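PDB 4KI9: dual specificity protein phosphatase 12 from Homo sapiens, which removes phosphate from phosphotyrosine as well as from phosphoserine and phosphothreonine residues of proteins, the chain being the catalytic domain of the longer enzyme. Local coordinates for residues 1-4 with 8-11; 48-53 with 81-86; 66-71 with 137-142. The protein carries 2 engineered substitutions. All coordinates share one frame; numbering follows the deposited sequence.

Contact 1 (1-4 with 8-11); sequences MLEV and LYFG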
# COMPACT_ATOMS: atom_id res chain seq x y z
N MET A 1 5.83 -6.07 -12.45
CA MET A 1 4.78 -5.08 -12.26
C MET A 1 3.44 -5.59 -12.76
O MET A 1 3.32 -6.07 -13.89
CB MET A 1 5.14 -3.77 -12.95
CG MET A 1 4.25 -2.60 -12.58
SD MET A 1 4.71 -1.11 -13.47
CE MET A 1 4.21 -1.53 -15.13
N LEU A 2 2.43 -5.48 -11.90
CA LEU A 2 1.12 -6.06 -12.16
C LEU A 2 0.02 -5.01 -12.02
O LEU A 2 0.01 -4.23 -11.05
CB LEU A 2 0.86 -7.21 -11.19
CG LEU A 2 -0.07 -8.33 -11.62
CD1 LEU A 2 0.36 -9.64 -10.98
CD2 LEU A 2 -1.51 -8.02 -11.24
N GLU A 3 -0.91 -4.99 -12.96
CA GLU A 3 -1.98 -3.99 -12.96
C GLU A 3 -3.18 -4.42 -12.11
O GLU A 3 -3.75 -5.47 -12.35
CB GLU A 3 -2.43 -3.74 -14.39
CG GLU A 3 -3.57 -2.74 -14.51
CD GLU A 3 -3.76 -2.25 -15.93
OE1 GLU A 3 -4.59 -1.35 -16.15
OE2 GLU A 3 -3.06 -2.77 -16.82
N VAL A 4 -3.55 -3.59 -11.14
CA VAL A 4 -4.63 -3.91 -10.20
C VAL A 4 -5.96 -3.44 -10.77
O VAL A 4 -7.00 -4.09 -10.60
CB VAL A 4 -4.43 -3.20 -8.84
CG1 VAL A 4 -5.55 -3.59 -7.88
CG2 VAL A 4 -3.09 -3.55 -8.25
N LEU A 8 -3.31 1.76 -12.04
CA LEU A 8 -2.81 1.39 -10.71
C LEU A 8 -2.05 0.06 -10.74
O LEU A 8 -2.63 -1.00 -11.02
CB LEU A 8 -3.98 1.35 -9.71
CG LEU A 8 -3.76 1.58 -8.21
CD1 LEU A 8 -4.49 0.53 -7.40
CD2 LEU A 8 -2.29 1.68 -7.78
N TYR A 9 -0.77 0.12 -10.42
CA TYR A 9 0.13 -1.02 -10.55
C TYR A 9 0.84 -1.30 -9.23
O TYR A 9 1.03 -0.39 -8.42
CB TYR A 9 1.17 -0.76 -11.64
CG TYR A 9 0.61 -0.49 -13.03
CD1 TYR A 9 0.08 0.75 -13.37
CD2 TYR A 9 0.64 -1.48 -14.01
CE1 TYR A 9 -0.43 0.99 -14.65
CE2 TYR A 9 0.14 -1.25 -15.28
CZ TYR A 9 -0.39 -0.02 -15.60
OH TYR A 9 -0.87 0.19 -16.87
N PHE A 10 1.23 -2.56 -9.01
CA PHE A 10 2.10 -2.88 -7.89
C PHE A 10 3.16 -3.90 -8.30
O PHE A 10 2.97 -4.64 -9.27
CB PHE A 10 1.31 -3.33 -6.65
CG PHE A 10 0.91 -4.78 -6.67
CD1 PHE A 10 -0.25 -5.18 -7.32
CD2 PHE A 10 1.66 -5.74 -6.01
CE1 PHE A 10 -0.63 -6.52 -7.33
CE2 PHE A 10 1.28 -7.08 -6.02
CZ PHE A 10 0.13 -7.47 -6.67
N GLY A 11 4.27 -3.93 -7.57
CA GLY A 11 5.35 -4.84 -7.91
C GLY A 11 6.47 -4.78 -6.89
O GLY A 11 6.31 -4.17 -5.83
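Val4 and Phe10 make the tight end of this contact: CG2 of Val4 comes to 3.4 Å from CD1 of Phe10, meeting the ring at its edge and near its plane. The phenyl group gets there because chi1 of Phe10 (82°) sets CG between the backbone N and the carbonyl carbon, which swings the ring back toward 1-4. On the same residue, Val4 CB lies 4.0 Å from Leu8 CD1, so the valine packs on both neighbours. Behind them Ile100 of helix 95-108 touches all three side chains. Between the two strands run three nearly straight backbone bonds. Leu2 and Phe10 exchange two of them, Leu2 N to Phe10 O at 2.8 Å and Phe10 N to Leu2 O at 2.9 Å; the third runs from Val4 N to Leu8 O at 2.8 Å. This is an antiparallel beta hairpin at the edge of the phosphatase sheet, with Leu2 and Phe10 a hydrogen-bonded pair and Glu3 and Tyr9 the non-hydrogen-bonded pair next to it; the inner strand ends at Gly11, whose backbone bonds to Ser89, the position of the predicted catalytic cysteine, changed in this structure. The face that carries Glu3 and Tyr9 is looser. Glu3 lays its CG over one face of the Tyr9 ring and runs on extended, but OE2 of Glu3 stays 3.7 Å from OH of Tyr9 and makes no hydrogen bond with it. Met1 reaches the same ring obliquely, a Met-aromatic contact with SD of Met1 4.8 Å from the ring centroid, while its CG sits 3.7 Å from Tyr9 CB. Both Met1 and Glu3 are exposed to solvent.

Contact 2 (48-53 with 81-86); sequences DLWRLF and EGRAVL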
# COMPACT_ATOMS: atom_id res chain seq x y z
N ASP A 48 7.64 15.13 -15.11
CA ASP A 48 7.55 15.43 -13.68
C ASP A 48 7.12 14.15 -12.95
O ASP A 48 6.20 13.47 -13.40
CB ASP A 48 6.49 16.48 -13.40
CG ASP A 48 6.84 17.84 -13.94
OD1 ASP A 48 8.01 18.08 -14.28
OD2 ASP A 48 5.92 18.67 -14.01
N LEU A 49 7.78 13.83 -11.84
CA LEU A 49 7.48 12.60 -11.10
C LEU A 49 7.15 12.89 -9.64
O LEU A 49 7.92 13.59 -8.96
CB LEU A 49 8.70 11.69 -11.14
CG LEU A 49 8.76 10.50 -12.10
CD1 LEU A 49 8.13 10.83 -13.44
CD2 LEU A 49 10.22 10.07 -12.27
N TRP A 50 6.04 12.36 -9.14
CA TRP A 50 5.67 12.48 -7.72
C TRP A 50 6.02 11.18 -6.99
O TRP A 50 5.80 10.09 -7.52
CB TRP A 50 4.17 12.72 -7.58
CG TRP A 50 3.70 14.07 -8.00
CD1 TRP A 50 3.41 15.13 -7.19
CD2 TRP A 50 3.44 14.51 -9.35
NE1 TRP A 50 3.00 16.21 -7.95
CE2 TRP A 50 3.01 15.85 -9.27
CE3 TRP A 50 3.54 13.90 -10.60
CZ2 TRP A 50 2.68 16.58 -10.40
CZ3 TRP A 50 3.20 14.62 -11.73
CH2 TRP A 50 2.79 15.96 -11.62
N ARG A 51 6.53 11.29 -5.77
CA ARG A 51 6.87 10.12 -4.98
C ARG A 51 6.40 10.27 -3.55
O ARG A 51 6.28 11.38 -3.03
CB ARG A 51 8.39 9.89 -4.97
CG ARG A 51 9.02 9.46 -6.31
CD ARG A 51 10.54 9.38 -6.19
NE ARG A 51 11.21 8.98 -7.43
CZ ARG A 51 11.46 7.72 -7.76
NH1 ARG A 51 11.08 6.73 -6.96
NH2 ARG A 51 12.08 7.44 -8.91
N LEU A 52 6.11 9.13 -2.92
CA LEU A 52 5.93 9.07 -1.48
C LEU A 52 6.73 7.87 -0.98
O LEU A 52 6.56 6.73 -1.45
CB LEU A 52 4.45 8.91 -1.11
CG LEU A 52 4.21 8.61 0.37
CD1 LEU A 52 4.66 9.76 1.25
CD2 LEU A 52 2.74 8.28 0.63
N PHE A 53 7.62 8.12 -0.03
CA PHE A 53 8.36 7.05 0.59
C PHE A 53 7.81 6.73 1.98
O PHE A 53 7.72 7.60 2.83
CB PHE A 53 9.85 7.42 0.66
CG PHE A 53 10.68 6.45 1.46
CD1 PHE A 53 11.45 6.89 2.52
CD2 PHE A 53 10.68 5.10 1.15
CE1 PHE A 53 12.21 5.99 3.27
CE2 PHE A 53 11.43 4.20 1.89
CZ PHE A 53 12.20 4.65 2.95
N GLU A 81 -6.07 12.79 -10.43
CA GLU A 81 -5.45 13.72 -11.36
C GLU A 81 -5.15 13.07 -12.71
O GLU A 81 -4.58 13.71 -13.60
CB GLU A 81 -4.17 14.31 -10.76
CG GLU A 81 -4.22 15.80 -10.52
CD GLU A 81 -5.10 16.19 -9.36
OE1 GLU A 81 -5.46 17.39 -9.27
OE2 GLU A 81 -5.42 15.31 -8.53
N GLY A 82 -5.52 11.80 -12.86
CA GLY A 82 -5.26 11.08 -14.10
C GLY A 82 -3.84 10.56 -14.26
O GLY A 82 -3.40 10.29 -15.37
N ARG A 83 -3.11 10.43 -13.15
CA ARG A 83 -1.74 9.89 -13.19
C ARG A 83 -1.74 8.38 -12.93
O ARG A 83 -2.51 7.89 -12.09
CB ARG A 83 -0.85 10.59 -12.16
CG ARG A 83 -0.76 12.09 -12.37
CD ARG A 83 0.03 12.81 -11.27
NE ARG A 83 -0.09 14.25 -11.47
CZ ARG A 83 -0.61 15.11 -10.59
NH1 ARG A 83 -0.69 16.40 -10.91
NH2 ARG A 83 -1.04 14.70 -9.41
N ALA A 84 -0.90 7.64 -13.65
CA ALA A 84 -0.71 6.21 -13.34
C ALA A 84 0.25 6.06 -12.17
O ALA A 84 1.27 6.76 -12.09
CB ALA A 84 -0.19 5.45 -14.55
N VAL A 85 -0.08 5.13 -11.28
CA VAL A 85 0.63 4.96 -10.02
C VAL A 85 1.28 3.57 -9.89
O VAL A 85 0.67 2.56 -10.21
CB VAL A 85 -0.36 5.13 -8.83
CG1 VAL A 85 0.32 4.81 -7.51
CG2 VAL A 85 -0.91 6.52 -8.82
N LEU A 86 2.52 3.55 -9.41
CA LEU A 86 3.17 2.30 -9.02
C LEU A 86 3.34 2.28 -7.51
O LEU A 86 3.85 3.24 -6.93
CB LEU A 86 4.55 2.18 -9.68
CG LEU A 86 5.40 0.99 -9.18
CD1 LEU A 86 4.74 -0.36 -9.51
CD2 LEU A 86 6.83 1.05 -9.73
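With CG beside the backbone N in both residues (chi1 -71° in Trp50, -59° in Arg83), the indole of Trp50 and the side chain of Arg83 are turned to the same spot. The arginine, extended from CG to NE, and the indole together bridge the gap between the segments, whose nearest CA atoms, those of Trp50 and Val85, are 9.3 Å apart. There the guanidinium lies on the six-membered ring of the indole, the planes tilted by 28°. CZ of Arg83 sits 3.7 Å from the centroid of that Trp50 ring, well over the face, in a cation-pi stack. NE of Arg83 comes to 3.3 Å from CZ3 of Trp50, and NH1 of Arg83 to 3.4 Å from CZ2. The aliphatic part joins in: CD of Arg83 is 4.0 Å from the centroid of the same Trp50 ring, a CH-pi contact. CB of Glu81 lies against the opposite face of the guanidinium, so the charged group is sandwiched. Helix 68-80 supplies Phe74 to the indole, and strand 27-34 lies between the two segments in the sheet. The arrangement is a surface cation-pi stack reaching over that intervening strand of the phosphatase's mixed sheet, away from the substrate site.

Contact 3 (66-71 with 137-142); sequences SHLDRA and KLYQAM. Engineered in segment 66-71: Ala71 (natural residue Cys).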
# COMPACT_ATOMS: atom_id res chain seq x y z
N SER A 66 -0.56 3.21 10.86
CA SER A 66 -0.50 4.64 11.11
C SER A 66 -0.24 5.45 9.84
O SER A 66 -0.56 6.63 9.78
CB SER A 66 0.58 4.95 12.17
OG SER A 66 0.23 4.37 13.42
N HIS A 67 0.33 4.80 8.82
CA HIS A 67 0.65 5.46 7.54
C HIS A 67 -0.37 5.25 6.42
O HIS A 67 -0.21 5.80 5.32
CB HIS A 67 2.02 4.99 7.05
CG HIS A 67 3.11 5.23 8.03
ND1 HIS A 67 3.44 4.31 9.02
CD2 HIS A 67 3.92 6.30 8.23
CE1 HIS A 67 4.42 4.80 9.75
NE2 HIS A 67 4.73 6.00 9.30
N LEU A 68 -1.42 4.47 6.68
CA LEU A 68 -2.33 4.06 5.63
C LEU A 68 -3.14 5.20 5.01
O LEU A 68 -3.33 5.22 3.80
CB LEU A 68 -3.28 2.94 6.09
CG LEU A 68 -2.65 1.58 6.40
CD1 LEU A 68 -3.71 0.55 6.90
CD2 LEU A 68 -1.88 1.05 5.18
N ASP A 69 -3.65 6.12 5.81
CA ASP A 69 -4.38 7.25 5.24
C ASP A 69 -3.49 8.12 4.35
O ASP A 69 -3.93 8.55 3.30
CB ASP A 69 -5.07 8.08 6.32
CG ASP A 69 -6.38 7.45 6.82
OD1 ASP A 69 -6.87 7.87 7.88
OD2 ASP A 69 -6.92 6.53 6.16
N ARG A 70 -2.24 8.36 4.75
CA ARG A 70 -1.27 9.11 3.93
C ARG A 70 -0.99 8.39 2.61
O ARG A 70 -0.97 8.99 1.53
CB ARG A 70 0.06 9.27 4.67
CG ARG A 70 0.08 10.27 5.84
CD ARG A 70 1.36 10.03 6.69
NE ARG A 70 1.62 11.13 7.61
CZ ARG A 70 2.76 11.31 8.29
NH1 ARG A 70 3.79 10.47 8.17
NH2 ARG A 70 2.87 12.35 9.10
N ALA A 71 -0.78 7.09 2.70
CA ALA A 71 -0.46 6.30 1.52
C ALA A 71 -1.65 6.30 0.57
O ALA A 71 -1.50 6.53 -0.63
CB ALA A 71 -0.12 4.87 1.94
N LYS A 137 -7.49 -5.19 9.38
CA LYS A 137 -8.75 -5.46 10.07
C LYS A 137 -9.09 -4.31 11.01
O LYS A 137 -10.24 -3.89 11.08
CB LYS A 137 -8.68 -6.81 10.81
CG LYS A 137 -8.69 -7.98 9.83
CD LYS A 137 -8.64 -9.33 10.53
CE LYS A 137 -8.58 -10.43 9.48
NZ LYS A 137 -8.02 -11.70 10.03
N LEU A 138 -8.07 -3.78 11.68
CA LEU A 138 -8.27 -2.61 12.54
C LEU A 138 -8.70 -1.40 11.73
O LEU A 138 -9.58 -0.65 12.15
CB LEU A 138 -7.00 -2.28 13.31
CG LEU A 138 -6.47 -3.38 14.23
CD1 LEU A 138 -5.40 -2.82 15.11
CD2 LEU A 138 -7.59 -3.99 15.08
N TYR A 139 -8.06 -1.20 10.58
CA TYR A 139 -8.41 -0.14 9.63
C TYR A 139 -9.90 -0.19 9.26
O TYR A 139 -10.58 0.82 9.32
CB TYR A 139 -7.54 -0.29 8.38
CG TYR A 139 -7.44 0.92 7.46
CD1 TYR A 139 -7.08 2.18 7.94
CD2 TYR A 139 -7.63 0.77 6.09
CE1 TYR A 139 -6.95 3.27 7.08
CE2 TYR A 139 -7.50 1.86 5.21
CZ TYR A 139 -7.15 3.09 5.72
OH TYR A 139 -7.01 4.16 4.87
N GLN A 140 -10.39 -1.37 8.87
CA GLN A 140 -11.81 -1.56 8.60
C GLN A 140 -12.66 -1.26 9.84
O GLN A 140 -13.63 -0.50 9.78
CB GLN A 140 -12.07 -3.00 8.13
CG GLN A 140 -13.55 -3.36 7.92
CD GLN A 140 -13.74 -4.81 7.49
OE1 GLN A 140 -12.81 -5.44 6.98
NE2 GLN A 140 -14.95 -5.34 7.70
N ALA A 141 -12.28 -1.86 10.97
CA ALA A 141 -13.03 -1.66 12.21
C ALA A 141 -13.12 -0.18 12.60
O ALA A 141 -14.09 0.23 13.23
CB ALA A 141 -12.41 -2.48 13.35
N MET A 142 -12.13 0.62 12.21
CA MET A 142 -12.16 2.06 12.46
C MET A 142 -12.95 2.85 11.40
O MET A 142 -13.08 4.07 11.49
CB MET A 142 -10.73 2.62 12.58
CG MET A 142 -9.98 2.22 13.87
SD MET A 142 -8.35 3.01 14.02
CE MET A 142 -7.46 2.16 12.72
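Leu68 and Asp69, successive residues of one helix, address the ring of Tyr139 in two different ways, one over its face and one at its edge. CD1 of Leu68 stands over the face in a CH-pi contact, 3.9 Å from the Tyr139 centroid and only 15° off the ring normal. Further out along the ring, CB of Leu68 lies 3.8 Å from Tyr139 CE1, so the leucine follows the tyrosine from its root to its outer end. Asp69 comes in near the ring plane instead. The phenol OH of Tyr139 donates a hydrogen bond to OD2 of Asp69 at 2.7 Å, nearly in line with the C-O bond of the acid, while the carboxylate is turned 53° from the ring. Chi1 of Tyr139 (-163°) sends the ring across the gap between the helices, which fixes where its hydroxyl can land. Asp69 has further partners: Lys106 forms a salt bridge to the same OD2, and the backbone N of Val146 bonds to OD1, an arrangement likely to favour the ionised acid. The contact thus joins the start of helix 68-80 to the end of helix 130-141, with helix 95-108 alongside, touching Leu68 through Ile99 and Ala102 and Tyr139 through Lys106.

Contact 3 is buried among helices, contact 2 lies on the surface, and contact 1 is partly buried at one edge of the sheet. Contacts 1 and 2 reach the same sheet through neighbouring strands 8-11 and 84-88; they meet through a probable Tyr9 N to Val85 O hydrogen bond and through Met1 packing on Leu86. Helix 68-80, which carries one side of contact 3, follows strand 50-55 and precedes strand 84-88 of contact 2; Leu52 packs on Ala71, an engineered residue. Contacts 1 and 3 stand on opposite sides of the chain's centre. Chemistry follows place: backbone bonding backed by apolar side chains in the hairpin, a charged group on an aromatic face outside, a hydroxyl-carboxylate bond inside.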